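PDB 3MTE: 16S rRNA (adenine(1408)-N(1))-methyltransferase from Escherichia coli, which methylates N1 of adenine 1408 in the 16S rRNA of assembled 30S subunits, using S-adenosylmethionine, and so confers resistance to aminoglycosides such as kanamycin and apramycin. Local coordinates for residues 32-37 with 55-60; 100-105 with 131-136; 118-123 with 173-178; 135-140 with 216-221. All coordinates share one frame; numbering follows the deposited sequence.

Contact 1: 32-37 with 55-60; sequences IDLGTG and IGIDPV. With SAM (S-adenosylmethionine), chain C.
The carboxylate of Asp58 is a flat group on which Gly37 and the cofactor converge; its CG lies anti to the backbone N (chi1 -155°), which brings it to both. Gly37 N comes from above its plane, 41° out of it, to bond Asp58 OD1 at 2.9 Å. At the edge, Val60 N takes the anti lone pair of Asp58 OD2 and closes an Asx turn. The ribose of S-adenosylmethionine uses both oxygens: its O3' bonds Asp58 OD1 at 2.6 Å and its O2' bonds Asp58 OD2 at 2.9 Å. A second carboxylate, that of Asp33, receives Thr36 OG1 on the anti side of Asp33 OD2, tilted out of the carboxylate plane, at 2.6 Å, while Ser105 bonds its OD1.

The two strands lead up to these groups as a parallel ladder, with Asp33 N bonded to Ile55 O (2.8 Å) and Ile57 N to Asp33 O. Where the first strand ends, Ile57 O accepts from Thr36 N (2.9 Å) and weakly from Gly35 N. Ile57 CD1 also packs on Ile32 CG2 at 3.7 Å.

Gly35 and Gly37, both at positive phi, form the glycine-rich turn of a Rossmann-like methyltransferase, and Gly35 O accepts from the cofactor's amino N. The chemistry implies a division of labour: backbone oxygen for the methionine end, and an acidic side chain matched to the two ribose hydroxyls, its own position fixed by two backbone N-H groups.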
loop_
_atom_site.group_PDB
_atom_site.type_symbol
_atom_site.label_atom_id
_atom_site.label_comp_id
_atom_site.label_asym_id
_atom_site.label_seq_id
_atom_site.Cartn_x
_atom_site.Cartn_y
_atom_site.Cartn_z
ATOM N N ILE A 32 -1.727 -7.208 0.209
ATOM C CA ILE A 32 -2.277 -6.037 0.897
ATOM C C ILE A 32 -1.657 -4.772 0.345
ATOM O O ILE A 32 -0.432 -4.667 0.263
ATOM C CB ILE A 32 -2.039 -6.086 2.428
ATOM C CG1 ILE A 32 -2.871 -7.209 3.052
ATOM C CG2 ILE A 32 -2.370 -4.716 3.071
ATOM C CD1 ILE A 32 -2.626 -7.382 4.549
ATOM N N ASP A 33 -2.504 -3.827 -0.052
ATOM C CA ASP A 33 -2.034 -2.506 -0.514
ATOM C C ASP A 33 -2.471 -1.470 0.527
ATOM O O ASP A 33 -3.668 -1.222 0.710
ATOM C CB ASP A 33 -2.631 -2.198 -1.888
ATOM C CG ASP A 33 -2.119 -0.883 -2.486
ATOM O OD1 ASP A 33 -0.915 -0.569 -2.323
ATOM O OD2 ASP A 33 -2.930 -0.179 -3.129
ATOM N N LEU A 34 -1.504 -0.872 1.223
ATOM C CA LEU A 34 -1.798 0.041 2.328
ATOM C C LEU A 34 -1.828 1.488 1.837
ATOM O O LEU A 34 -0.907 1.934 1.157
ATOM C CB LEU A 34 -0.744 -0.114 3.433
ATOM C CG LEU A 34 -0.855 0.818 4.650
ATOM C CD1 LEU A 34 -2.196 0.662 5.391
ATOM C CD2 LEU A 34 0.321 0.575 5.592
ATOM N N GLY A 35 -2.878 2.229 2.192
ATOM C CA GLY A 35 -3.052 3.577 1.669
ATOM C C GLY A 35 -3.372 3.484 0.189
ATOM O O GLY A 35 -2.717 4.132 -0.654
ATOM N N THR A 36 -4.407 2.694 -0.115
ATOM C CA THR A 36 -4.713 2.258 -1.481
ATOM C C THR A 36 -5.341 3.349 -2.351
ATOM O O THR A 36 -5.259 3.293 -3.588
ATOM C CB THR A 36 -5.581 0.943 -1.485
ATOM O OG1 THR A 36 -5.463 0.287 -2.759
ATOM C CG2 THR A 36 -7.040 1.257 -1.200
ATOM N N GLY A 37 -5.919 4.370 -1.722
ATOM C CA GLY A 37 -6.379 5.540 -2.471
ATOM C C GLY A 37 -7.736 5.291 -3.128
ATOM O O GLY A 37 -8.687 4.913 -2.443
ATOM N N ILE A 55 -6.418 -7.033 -0.841
ATOM C CA ILE A 55 -6.964 -6.214 0.235
ATOM C C ILE A 55 -6.384 -4.812 0.103
ATOM O O ILE A 55 -5.165 -4.634 0.178
ATOM C CB ILE A 55 -6.599 -6.803 1.611
ATOM C CG1 ILE A 55 -7.143 -8.231 1.741
ATOM C CG2 ILE A 55 -7.125 -5.924 2.744
ATOM C CD1 ILE A 55 -6.595 -8.983 2.953
ATOM N N GLY A 56 -7.251 -3.829 -0.123
ATOM C CA GLY A 56 -6.845 -2.430 -0.178
ATOM C C GLY A 56 -7.298 -1.743 1.098
ATOM O O GLY A 56 -8.472 -1.802 1.463
ATOM N N ILE A 57 -6.358 -1.111 1.792
ATOM C CA ILE A 57 -6.643 -0.443 3.055
ATOM C C ILE A 57 -6.534 1.061 2.863
ATOM O O ILE A 57 -5.517 1.551 2.339
ATOM C CB ILE A 57 -5.612 -0.840 4.133
ATOM C CG1 ILE A 57 -5.567 -2.366 4.301
ATOM C CG2 ILE A 57 -5.936 -0.167 5.451
ATOM C CD1 ILE A 57 -4.573 -2.825 5.337
ATOM N N ASP A 58 -7.565 1.790 3.283
ATOM C CA ASP A 58 -7.520 3.258 3.289
ATOM C C ASP A 58 -8.410 3.809 4.393
ATOM O O ASP A 58 -9.495 3.266 4.668
ATOM C CB ASP A 58 -7.919 3.849 1.928
ATOM C CG ASP A 58 -7.312 5.242 1.690
ATOM O OD1 ASP A 58 -6.278 5.331 1.002
ATOM O OD2 ASP A 58 -7.847 6.247 2.215
ATOM N N PRO A 59 -7.955 4.883 5.051
ATOM C CA PRO A 59 -8.719 5.515 6.131
ATOM C C PRO A 59 -9.859 6.409 5.642
ATOM O O PRO A 59 -10.734 6.746 6.440
ATOM C CB PRO A 59 -7.660 6.363 6.863
ATOM C CG PRO A 59 -6.587 6.597 5.869
ATOM C CD PRO A 59 -6.556 5.350 5.003
ATOM N N VAL A 60 -9.849 6.797 4.371
ATOM C CA VAL A 60 -10.905 7.671 3.853
ATOM C C VAL A 60 -11.818 6.885 2.907
ATOM O O VAL A 60 -11.497 6.672 1.740
ATOM C CB VAL A 60 -10.325 8.909 3.139
ATOM C CG1 VAL A 60 -11.442 9.899 2.805
ATOM C CG2 VAL A 60 -9.255 9.573 4.027
HETATM N N SAM C . -1.727 4.201 -3.271
HETATM C CA SAM C . -2.465 5.330 -3.831
HETATM C C SAM C . -2.234 5.444 -5.331
HETATM O OXT SAM C . -1.290 4.861 -5.864
HETATM C CB SAM C . -2.052 6.646 -3.166
HETATM C CG SAM C . -3.199 7.645 -3.122
HETATM S SD SAM C . -2.816 9.118 -2.136
HETATM C CE SAM C . -1.257 9.642 -2.873
HETATM C "C5'" SAM C . -2.226 8.465 -0.560
HETATM C "C4'" SAM C . -3.299 7.684 0.215
HETATM O "O4'" SAM C . -2.753 7.344 1.472
HETATM C "C3'" SAM C . -4.580 8.463 0.484
HETATM O "O3'" SAM C . -5.692 7.718 0.054
HETATM C "C2'" SAM C . -4.685 8.550 1.995
HETATM O "O2'" SAM C . -6.021 8.481 2.469
HETATM C "C1'" SAM C . -3.798 7.390 2.432
HETATM N N9 SAM C . -3.261 7.640 3.781
HETATM C C8 SAM C . -2.797 8.824 4.295
HETATM N N7 SAM C . -2.413 8.598 5.575
HETATM C C5 SAM C . -2.629 7.297 5.870
HETATM C C6 SAM C . -2.434 6.540 7.016
HETATM N N6 SAM C . -1.929 7.102 8.116
HETATM N N1 SAM C . -2.753 5.205 6.995
HETATM C C2 SAM C . -3.286 4.606 5.869
HETATM N N3 SAM C . -3.481 5.368 4.736
HETATM C C4 SAM C . -3.162 6.684 4.748
#

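Contact 2: 100-105 with 131-136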
loop_
_atom_site.group_PDB
_atom_site.type_symbol
_atom_site.label_atom_id
_atom_site.label_comp_id
_atom_site.label_asym_id
_atom_site.label_seq_id
_atom_site.Cartn_x
_atom_site.Cartn_y
_atom_site.Cartn_z
ATOM N N ILE A 100 -1.218 -12.343 7.377
ATOM C CA ILE A 100 -2.077 -12.807 6.286
ATOM C C ILE A 100 -1.481 -12.638 4.875
ATOM O O ILE A 100 -1.770 -13.427 3.975
ATOM C CB ILE A 100 -3.484 -12.141 6.367
ATOM C CG1 ILE A 100 -4.486 -12.853 5.464
ATOM C CG2 ILE A 100 -3.424 -10.675 6.003
ATOM C CD1 ILE A 100 -5.846 -12.183 5.455
ATOM N N ALA A 101 -0.630 -11.632 4.687
ATOM C CA ALA A 101 -0.210 -11.246 3.336
ATOM C C ALA A 101 1.018 -11.976 2.811
ATOM O O ALA A 101 2.021 -12.092 3.515
ATOM C CB ALA A 101 0.022 -9.718 3.259
ATOM N N ASP A 102 0.944 -12.442 1.564
ATOM C CA ASP A 102 2.119 -12.964 0.862
ATOM C C ASP A 102 2.958 -11.832 0.276
ATOM O O ASP A 102 4.146 -12.011 -0.027
ATOM C CB ASP A 102 1.713 -13.934 -0.245
ATOM C CG ASP A 102 0.964 -15.142 0.293
ATOM O OD1 ASP A 102 1.627 -16.118 0.699
ATOM O OD2 ASP A 102 -0.285 -15.102 0.334
ATOM N N SER A 103 2.339 -10.670 0.109
ATOM C CA SER A 103 3.049 -9.499 -0.401
ATOM C C SER A 103 2.313 -8.251 0.057
ATOM O O SER A 103 1.115 -8.290 0.338
ATOM C CB SER A 103 3.151 -9.548 -1.924
ATOM O OG SER A 103 1.876 -9.708 -2.533
ATOM N N ILE A 104 3.023 -7.131 0.125
ATOM C CA ILE A 104 2.427 -5.902 0.630
ATOM C C ILE A 104 3.073 -4.705 -0.052
ATOM O O ILE A 104 4.280 -4.708 -0.283
ATOM C CB ILE A 104 2.561 -5.815 2.163
ATOM C CG1 ILE A 104 2.115 -4.448 2.684
ATOM C CG2 ILE A 104 3.991 -6.122 2.605
ATOM C CD1 ILE A 104 1.716 -4.488 4.143
ATOM N N SER A 105 2.266 -3.706 -0.401
ATOM C CA SER A 105 2.771 -2.508 -1.077
ATOM C C SER A 105 2.290 -1.253 -0.373
ATOM O O SER A 105 1.182 -1.214 0.197
ATOM C CB SER A 105 2.311 -2.495 -2.538
ATOM O OG SER A 105 0.889 -2.600 -2.613
ATOM N N LEU A 131 1.417 -7.479 9.323
ATOM C CA LEU A 131 0.351 -7.893 8.404
ATOM C C LEU A 131 0.817 -9.002 7.476
ATOM O O LEU A 131 0.008 -9.664 6.823
ATOM C CB LEU A 131 -0.087 -6.727 7.523
ATOM C CG LEU A 131 -0.577 -5.435 8.169
ATOM C CD1 LEU A 131 -0.852 -4.411 7.072
ATOM C CD2 LEU A 131 -1.818 -5.692 9.009
ATOM N N ALA A 132 2.130 -9.170 7.379
ATOM C CA ALA A 132 2.684 -10.048 6.371
ATOM C C ALA A 132 3.173 -11.359 6.939
ATOM O O ALA A 132 3.559 -11.448 8.107
ATOM C CB ALA A 132 3.819 -9.338 5.610
ATOM N N LYS A 133 3.160 -12.384 6.096
ATOM C CA LYS A 133 3.702 -13.676 6.480
ATOM C C LYS A 133 5.214 -13.616 6.363
ATOM O O LYS A 133 5.760 -12.750 5.672
ATOM C CB LYS A 133 3.126 -14.786 5.602
ATOM C CG LYS A 133 1.609 -14.903 5.718
ATOM C CD LYS A 133 1.073 -16.205 5.146
ATOM C CE LYS A 133 1.001 -16.165 3.641
ATOM N NZ LYS A 133 0.614 -17.497 3.076
ATOM N N LYS A 134 5.885 -14.529 7.053
ATOM C CA LYS A 134 7.336 -14.618 7.000
ATOM C C LYS A 134 7.810 -14.609 5.550
ATOM O O LYS A 134 7.313 -15.378 4.719
ATOM C CB LYS A 134 7.791 -15.903 7.690
ATOM C CG LYS A 134 9.292 -16.052 7.826
ATOM C CD LYS A 134 9.630 -17.344 8.564
ATOM C CE LYS A 134 11.121 -17.463 8.821
ATOM N NZ LYS A 134 11.428 -18.616 9.717
ATOM N N GLU A 135 8.756 -13.722 5.256
ATOM C CA GLU A 135 9.355 -13.600 3.924
ATOM C C GLU A 135 8.423 -13.084 2.824
ATOM O O GLU A 135 8.715 -13.247 1.635
ATOM C CB GLU A 135 10.020 -14.912 3.492
ATOM C CG GLU A 135 11.294 -15.237 4.264
ATOM C CD GLU A 135 12.372 -14.168 4.096
ATOM O OE1 GLU A 135 12.604 -13.716 2.948
ATOM O OE2 GLU A 135 12.991 -13.787 5.115
ATOM N N ALA A 136 7.323 -12.443 3.213
ATOM C CA ALA A 136 6.460 -11.776 2.240
ATOM C C ALA A 136 7.253 -10.742 1.462
ATOM O O ALA A 136 8.170 -10.109 1.997
ATOM C CB ALA A 136 5.283 -11.099 2.929
HETATM O O HOH W 1 -2.129 -16.724 1.376
#
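Lys133 lies across the backbone of residues 100-102 and can be followed atom by atom. Its CB sits 3.6 Å from Ala101 O, the same oxygen that accepts Lys133 N at 2.8 Å in a nearly straight bond (178°). CG stays close to Ala101 O and to the carbonyl carbon of Ile100, and CD passes along Ile100 O. A bend at the third torsion (chi3 -78°) then swings CE beside the carboxylate of Asp102. At the tip, Lys133 NZ forms a salt bridge with Asp102 OD1 at 2.9 Å, although the hydrogen bond within it is weak. A water donates to Asp102 OD2 at 2.7 Å and accepts only weakly from NZ. OD2 also accepts from Val30 N, so the carboxylate is held by strand 29-34 as well as by the lysine.

Before the lysine, Leu131 O takes two donors, Ala101 N in the carbonyl plane (3.0 Å) and Ile100 N from above it. After it, a type II turn from Lys133 to Ala136 brings the methyl of Ala136 against the backbone of the first segment, its CB 3.3 Å from Asp102 O. In one of its two modelled conformers, Ile104 CD1 comes 3.9 Å from Leu131 CD1, a contact that is doubtful to that extent.

The parallel bridge of Ala101 with Ala132 thus ties the chain leaving helix 122-129 to the start of central strand 101-107. Leu131 continues onto Ile32 of strand 29-34, while Ala132 touches Val219 of strand 212-219, and Ala136 begins strand 136-142.

Contact 3: 118-123 with 173-178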
loop_
_atom_site.group_PDB
_atom_site.type_symbol
_atom_site.label_atom_id
_atom_site.label_comp_id
_atom_site.label_asym_id
_atom_site.label_seq_id
_atom_site.Cartn_x
_atom_site.Cartn_y
_atom_site.Cartn_z
ATOM N N ILE A 118 9.552 7.110 5.303
ATOM C CA ILE A 118 10.881 7.648 5.029
ATOM C C ILE A 118 11.747 7.890 6.255
ATOM O O ILE A 118 12.977 7.841 6.159
ATOM C CB ILE A 118 10.802 8.911 4.144
ATOM C CG1 ILE A 118 10.175 10.064 4.910
ATOM C CG2 ILE A 118 9.990 8.598 2.897
ATOM C CD1 ILE A 118 10.027 11.338 4.058
ATOM N N LYS A 119 11.129 8.112 7.413
ATOM C CA LYS A 119 11.906 8.377 8.623
ATOM C C LYS A 119 12.925 7.274 8.981
ATOM O O LYS A 119 14.115 7.557 9.134
ATOM C CB LYS A 119 10.998 8.722 9.812
ATOM C CG LYS A 119 11.764 9.145 11.064
ATOM C CD LYS A 119 10.822 9.330 12.245
ATOM C CE LYS A 119 11.593 9.599 13.529
ATOM N NZ LYS A 119 10.682 9.651 14.707
ATOM N N PRO A 120 12.473 6.018 9.137
ATOM C CA PRO A 120 11.090 5.539 9.161
ATOM C C PRO A 120 10.557 5.502 10.591
ATOM O O PRO A 120 11.338 5.524 11.547
ATOM C CB PRO A 120 11.215 4.111 8.636
ATOM C CG PRO A 120 12.620 3.672 9.040
ATOM C CD PRO A 120 13.430 4.916 9.347
ATOM N N ASN A 121 9.237 5.461 10.734
ATOM C CA ASN A 121 8.633 5.284 12.044
ATOM C C ASN A 121 8.620 3.789 12.361
ATOM O O ASN A 121 7.868 3.031 11.749
ATOM C CB ASN A 121 7.221 5.856 12.066
ATOM C CG ASN A 121 6.608 5.807 13.445
ATOM O OD1 ASN A 121 6.592 4.761 14.084
ATOM N ND2 ASN A 121 6.119 6.947 13.919
ATOM N N ARG A 122 9.461 3.381 13.308
ATOM C CA ARG A 122 9.667 1.971 13.626
ATOM C C ARG A 122 8.390 1.301 14.117
ATOM O O ARG A 122 8.070 0.175 13.722
ATOM C CB ARG A 122 10.760 1.836 14.689
ATOM C CG ARG A 122 11.503 0.508 14.678
ATOM C CD ARG A 122 12.553 0.451 15.789
ATOM N NE ARG A 122 12.990 1.783 16.207
ATOM C CZ ARG A 122 14.019 2.437 15.680
ATOM N NH1 ARG A 122 14.727 1.885 14.705
ATOM N NH2 ARG A 122 14.339 3.646 16.126
ATOM N N ASP A 123 7.675 1.995 14.994
ATOM C CA ASP A 123 6.483 1.430 15.618
ATOM C C ASP A 123 5.407 1.177 14.576
ATOM O O ASP A 123 4.765 0.125 14.565
ATOM C CB ASP A 123 5.963 2.365 16.709
ATOM C CG ASP A 123 6.942 2.517 17.859
ATOM O OD1 ASP A 123 7.508 1.491 18.300
ATOM O OD2 ASP A 123 7.144 3.663 18.319
ATOM N N ALA A 173 19.229 -0.286 8.195
ATOM C CA ALA A 173 19.204 -0.829 9.554
ATOM C C ALA A 173 17.878 -0.542 10.254
ATOM O O ALA A 173 17.324 -1.402 10.936
ATOM C CB ALA A 173 20.368 -0.289 10.366
ATOM N N GLU A 174 17.368 0.670 10.083
ATOM C CA GLU A 174 16.098 1.048 10.683
ATOM C C GLU A 174 14.934 0.242 10.113
ATOM O O GLU A 174 14.045 -0.179 10.849
ATOM C CB GLU A 174 15.829 2.540 10.484
ATOM C CG GLU A 174 16.830 3.439 11.171
ATOM C CD GLU A 174 16.183 4.346 12.190
ATOM O OE1 GLU A 174 15.236 3.890 12.869
ATOM O OE2 GLU A 174 16.623 5.511 12.311
ATOM N N LEU A 175 14.915 0.045 8.801
ATOM C CA LEU A 175 13.858 -0.780 8.224
ATOM C C LEU A 175 13.988 -2.198 8.754
ATOM O O LEU A 175 12.988 -2.841 9.072
ATOM C CB LEU A 175 13.920 -0.805 6.698
ATOM C CG LEU A 175 13.135 0.216 5.883
ATOM C CD1 LEU A 175 12.562 -0.456 4.646
ATOM C CD2 LEU A 175 12.040 0.912 6.675
ATOM N N SER A 176 15.224 -2.686 8.839
ATOM C CA SER A 176 15.474 -4.035 9.351
ATOM C C SER A 176 14.934 -4.201 10.773
ATOM O O SER A 176 14.335 -5.223 11.098
ATOM C CB SER A 176 16.963 -4.373 9.299
ATOM O OG SER A 176 17.199 -5.685 9.794
ATOM N N ASN A 177 15.144 -3.193 11.616
ATOM C CA ASN A 177 14.595 -3.205 12.970
ATOM C C ASN A 177 13.070 -3.223 12.974
ATOM O O ASN A 177 12.449 -3.656 13.946
ATOM C CB ASN A 177 15.093 -2.003 13.773
ATOM C CG ASN A 177 16.551 -2.128 14.164
ATOM O OD1 ASN A 177 17.130 -3.215 14.107
ATOM N ND2 ASN A 177 17.155 -1.014 14.569
ATOM N N SER A 178 12.471 -2.737 11.891
ATOM C CA SER A 178 11.015 -2.728 11.760
ATOM C C SER A 178 10.503 -4.015 11.120
ATOM O O SER A 178 9.292 -4.216 11.001
ATOM C CB SER A 178 10.558 -1.528 10.926
ATOM O OG SER A 178 11.057 -0.305 11.447
HETATM O O HOH W 2 13.636 6.094 12.782
#
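Arg122 turns toward Glu174 because its CG lies anti to the backbone N (chi1 -154°) and its chain then bends at chi3; Glu174 answers with a bend of its own at chi2 (-120°). The two groups join the N-terminal turn of helix 122-129, capped by Asn121, to the C-terminal part of helix 169-177, two helices packed beside the sheet of the Rossmann-like methyltransferase fold. Asn121 OD1 performs the capping by accepting from Ile124 N.

In the conformer given, one of two modelled, Arg122 NH1 and Glu174 OE1 form a salt bridge at 2.8 Å, with the guanidinium and carboxylate planes only 6° from parallel. The approach is oblique, and the hydrogen bond within the bridge is weak, so this exposed link is best taken as provisional. Along its shaft, Arg122 CG rests 3.4 Å from Ser178 OG, and the arginine side chain runs alongside that of Asn177, both pointing the same way. Ser178 OG in turn donates to Glu174 O at 3.0 Å.

The buried half of the contact belongs to Pro120, which follows a cis peptide bond. Its ring is wedged against the second helix: Pro120 CD lies 3.6 Å from Glu174 CB, and Pro120 CG lies 3.7 Å from Leu175 CD2. Leu125, one turn into helix 122-129, touches Pro120, Leu175 and Ser178 and carries this apolar seam inward. At the outer margin one water stitches backbone to side chain, donating to Pro120 O and to Glu174 OE1 at 2.7 Å each.

Contact 4: 135-140 with 216-221; sequences EAHFEF and SGHVSK
Ala136 O receives Val219 N at 2.7 Å, the shortest of four backbone bonds that join these antiparallel strands. Phe138 and Gly217 form a hydrogen-bonded pair, Phe138 N giving to Gly217 O at 2.9 Å and Gly217 N to Phe138 O at 3.1 Å. Glu135 N closes the series on Val219 O. His137 with His218 and Glu139 with Ser216 are the non-hydrogen-bonded pairs on either side of it.

On the face carrying the histidines, His137 turns its edge toward the face of His218 in a T-shaped pair, centroids 5.5 Å apart and planes at 82°. The same His218 ring has Glu135 O at its edge, 3.1 Å from His218 CD2, and its ND1 is bonded to Asp183 on the neighbouring strand, a bond that would restrain the ring's rotation. Glu135 folds back so that its OE1 comes 3.5 Å from His218 CB, with Arg181 as the salt-bridge partner of that oxygen. Further along, Glu139 directs its carboxylate to Arg214.

The other face is apolar. Phe138 CG lies between its backbone N and carbonyl carbon (chi1 79°), which lays the ring over the backbone across the ladder: Gly217 N is 3.4 Å above the Phe138 ring plane, offset toward the rim. Having no side chain, Gly217 lets the ring come this close. Val219 CG2 meets Ala136 CB, and Phe180 meets the rings of Phe138 and Phe140 edge-to-face.

The two strands run at 142° between their N-to-C directions, well short of exactly antiparallel, so the pair is twisted. This antiparallel insertion of strand 212-219 between 136-142 and 180-188, in the order 3-2-1-4-5-7-6, is the hallmark of the class I methyltransferase sheet.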
loop_
_atom_site.group_PDB
_atom_site.type_symbol
_atom_site.label_atom_id
_atom_site.label_comp_id
_atom_site.label_asym_id
_atom_site.label_seq_id
_atom_site.Cartn_x
_atom_site.Cartn_y
_atom_site.Cartn_z
ATOM N N GLU A 135 8.756 -13.722 5.256
ATOM C CA GLU A 135 9.355 -13.600 3.924
ATOM C C GLU A 135 8.423 -13.084 2.824
ATOM O O GLU A 135 8.715 -13.247 1.635
ATOM C CB GLU A 135 10.020 -14.912 3.492
ATOM C CG GLU A 135 11.294 -15.237 4.264
ATOM C CD GLU A 135 12.372 -14.168 4.096
ATOM O OE1 GLU A 135 12.604 -13.716 2.948
ATOM O OE2 GLU A 135 12.991 -13.787 5.115
ATOM N N ALA A 136 7.323 -12.443 3.213
ATOM C CA ALA A 136 6.460 -11.776 2.240
ATOM C C ALA A 136 7.253 -10.742 1.462
ATOM O O ALA A 136 8.170 -10.109 1.997
ATOM C CB ALA A 136 5.283 -11.099 2.929
ATOM N N HIS A 137 6.895 -10.551 0.199
ATOM C CA HIS A 137 7.490 -9.470 -0.587
ATOM C C HIS A 137 6.938 -8.116 -0.137
ATOM O O HIS A 137 5.782 -8.012 0.267
ATOM C CB HIS A 137 7.216 -9.689 -2.073
ATOM C CG HIS A 137 7.912 -8.705 -2.960
ATOM N ND1 HIS A 137 7.284 -7.590 -3.471
ATOM C CD2 HIS A 137 9.188 -8.662 -3.418
ATOM C CE1 HIS A 137 8.142 -6.899 -4.204
ATOM N NE2 HIS A 137 9.304 -7.528 -4.188
ATOM N N PHE A 138 7.757 -7.070 -0.202
ATOM C CA PHE A 138 7.236 -5.715 -0.005
ATOM C C PHE A 138 7.818 -4.767 -1.030
ATOM O O PHE A 138 8.918 -4.988 -1.539
ATOM C CB PHE A 138 7.498 -5.185 1.417
ATOM C CG PHE A 138 8.903 -4.674 1.636
ATOM C CD1 PHE A 138 9.213 -3.327 1.435
ATOM C CD2 PHE A 138 9.905 -5.529 2.060
ATOM C CE1 PHE A 138 10.520 -2.858 1.640
ATOM C CE2 PHE A 138 11.207 -5.065 2.280
ATOM C CZ PHE A 138 11.512 -3.736 2.062
ATOM N N GLU A 139 7.054 -3.731 -1.357
ATOM C CA GLU A 139 7.622 -2.583 -2.073
ATOM C C GLU A 139 7.002 -1.291 -1.572
ATOM O O GLU A 139 5.791 -1.218 -1.322
ATOM C CB GLU A 139 7.425 -2.709 -3.583
ATOM C CG GLU A 139 5.957 -2.730 -3.998
ATOM C CD GLU A 139 5.762 -2.606 -5.501
ATOM O OE1 GLU A 139 6.624 -2.017 -6.177
ATOM O OE2 GLU A 139 4.738 -3.101 -6.011
ATOM N N PHE A 140 7.843 -0.263 -1.424
ATOM C CA PHE A 140 7.382 1.067 -1.077
ATOM C C PHE A 140 7.812 1.963 -2.237
ATOM O O PHE A 140 8.996 1.985 -2.599
ATOM C CB PHE A 140 8.079 1.582 0.187
ATOM C CG PHE A 140 7.923 0.690 1.410
ATOM C CD1 PHE A 140 6.789 -0.107 1.580
ATOM C CD2 PHE A 140 8.895 0.693 2.402
ATOM C CE1 PHE A 140 6.645 -0.912 2.717
ATOM C CE2 PHE A 140 8.768 -0.110 3.540
ATOM C CZ PHE A 140 7.638 -0.901 3.702
ATOM N N SER A 216 12.376 -2.166 -2.240
ATOM C CA SER A 216 11.688 -3.450 -2.193
ATOM C C SER A 216 12.529 -4.510 -1.500
ATOM O O SER A 216 13.746 -4.378 -1.359
ATOM C CB SER A 216 11.310 -3.913 -3.604
ATOM O OG SER A 216 12.466 -4.171 -4.376
ATOM N N GLY A 217 11.880 -5.576 -1.062
ATOM C CA GLY A 217 12.614 -6.670 -0.462
ATOM C C GLY A 217 11.626 -7.635 0.143
ATOM O O GLY A 217 10.524 -7.816 -0.383
ATOM N N HIS A 218 12.012 -8.250 1.251
ATOM C CA HIS A 218 11.124 -9.201 1.908
ATOM C C HIS A 218 10.977 -8.897 3.382
ATOM O O HIS A 218 11.857 -8.302 3.996
ATOM C CB HIS A 218 11.633 -10.628 1.700
ATOM C CG HIS A 218 11.537 -11.081 0.278
ATOM N ND1 HIS A 218 12.506 -10.793 -0.661
ATOM C CD2 HIS A 218 10.564 -11.757 -0.377
ATOM C CE1 HIS A 218 12.142 -11.295 -1.828
ATOM N NE2 HIS A 218 10.967 -11.883 -1.683
ATOM N N VAL A 219 9.857 -9.320 3.949
ATOM C CA VAL A 219 9.582 -9.060 5.347
ATOM C C VAL A 219 10.388 -10.065 6.168
ATOM O O VAL A 219 10.274 -11.274 5.972
ATOM C CB VAL A 219 8.068 -9.163 5.650
ATOM C CG1 VAL A 219 7.817 -9.066 7.144
ATOM C CG2 VAL A 219 7.295 -8.068 4.898
ATOM N N SER A 220 11.224 -9.556 7.065
ATOM C CA SER A 220 12.154 -10.407 7.794
ATOM C C SER A 220 11.754 -10.576 9.252
ATOM O O SER A 220 12.289 -11.432 9.951
ATOM C CB SER A 220 13.564 -9.823 7.721
ATOM O OG SER A 220 13.588 -8.503 8.248
ATOM N N LYS A 221 10.815 -9.755 9.705
ATOM C CA LYS A 221 10.448 -9.712 11.117
ATOM C C LYS A 221 10.092 -11.083 11.694
ATOM O O LYS A 221 10.219 -11.304 12.902
ATOM C CB LYS A 221 9.292 -8.731 11.338
ATOM C CG LYS A 221 8.985 -8.463 12.799
ATOM C CD LYS A 221 7.865 -7.452 12.974
ATOM C CE LYS A 221 7.538 -7.292 14.451
ATOM N NZ LYS A 221 6.289 -6.526 14.681
#

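From the N terminus, contact 1 closes the first beta-alpha-beta unit, round helix 40-48, before any other contact opens. Contact 2 then closes a largely helical loop from strand 101-107 to the chain after helix 122-129. Contact 3 opens within that loop and ends beyond it, so the two cross. Contact 4 starts on residues 135-136, where contact 2 ends; it crosses contact 3 in turn and reaches nearly to the C terminus. Contacts 1, 2 and 4 share one sheet: Leu34 pairs with Ser105 and Ile104 with His137 through backbone bonds, carrying the ladder from the cofactor end to the antiparallel strands. Contact 3 adds flanking helices, with Leu175 packed on Phe140.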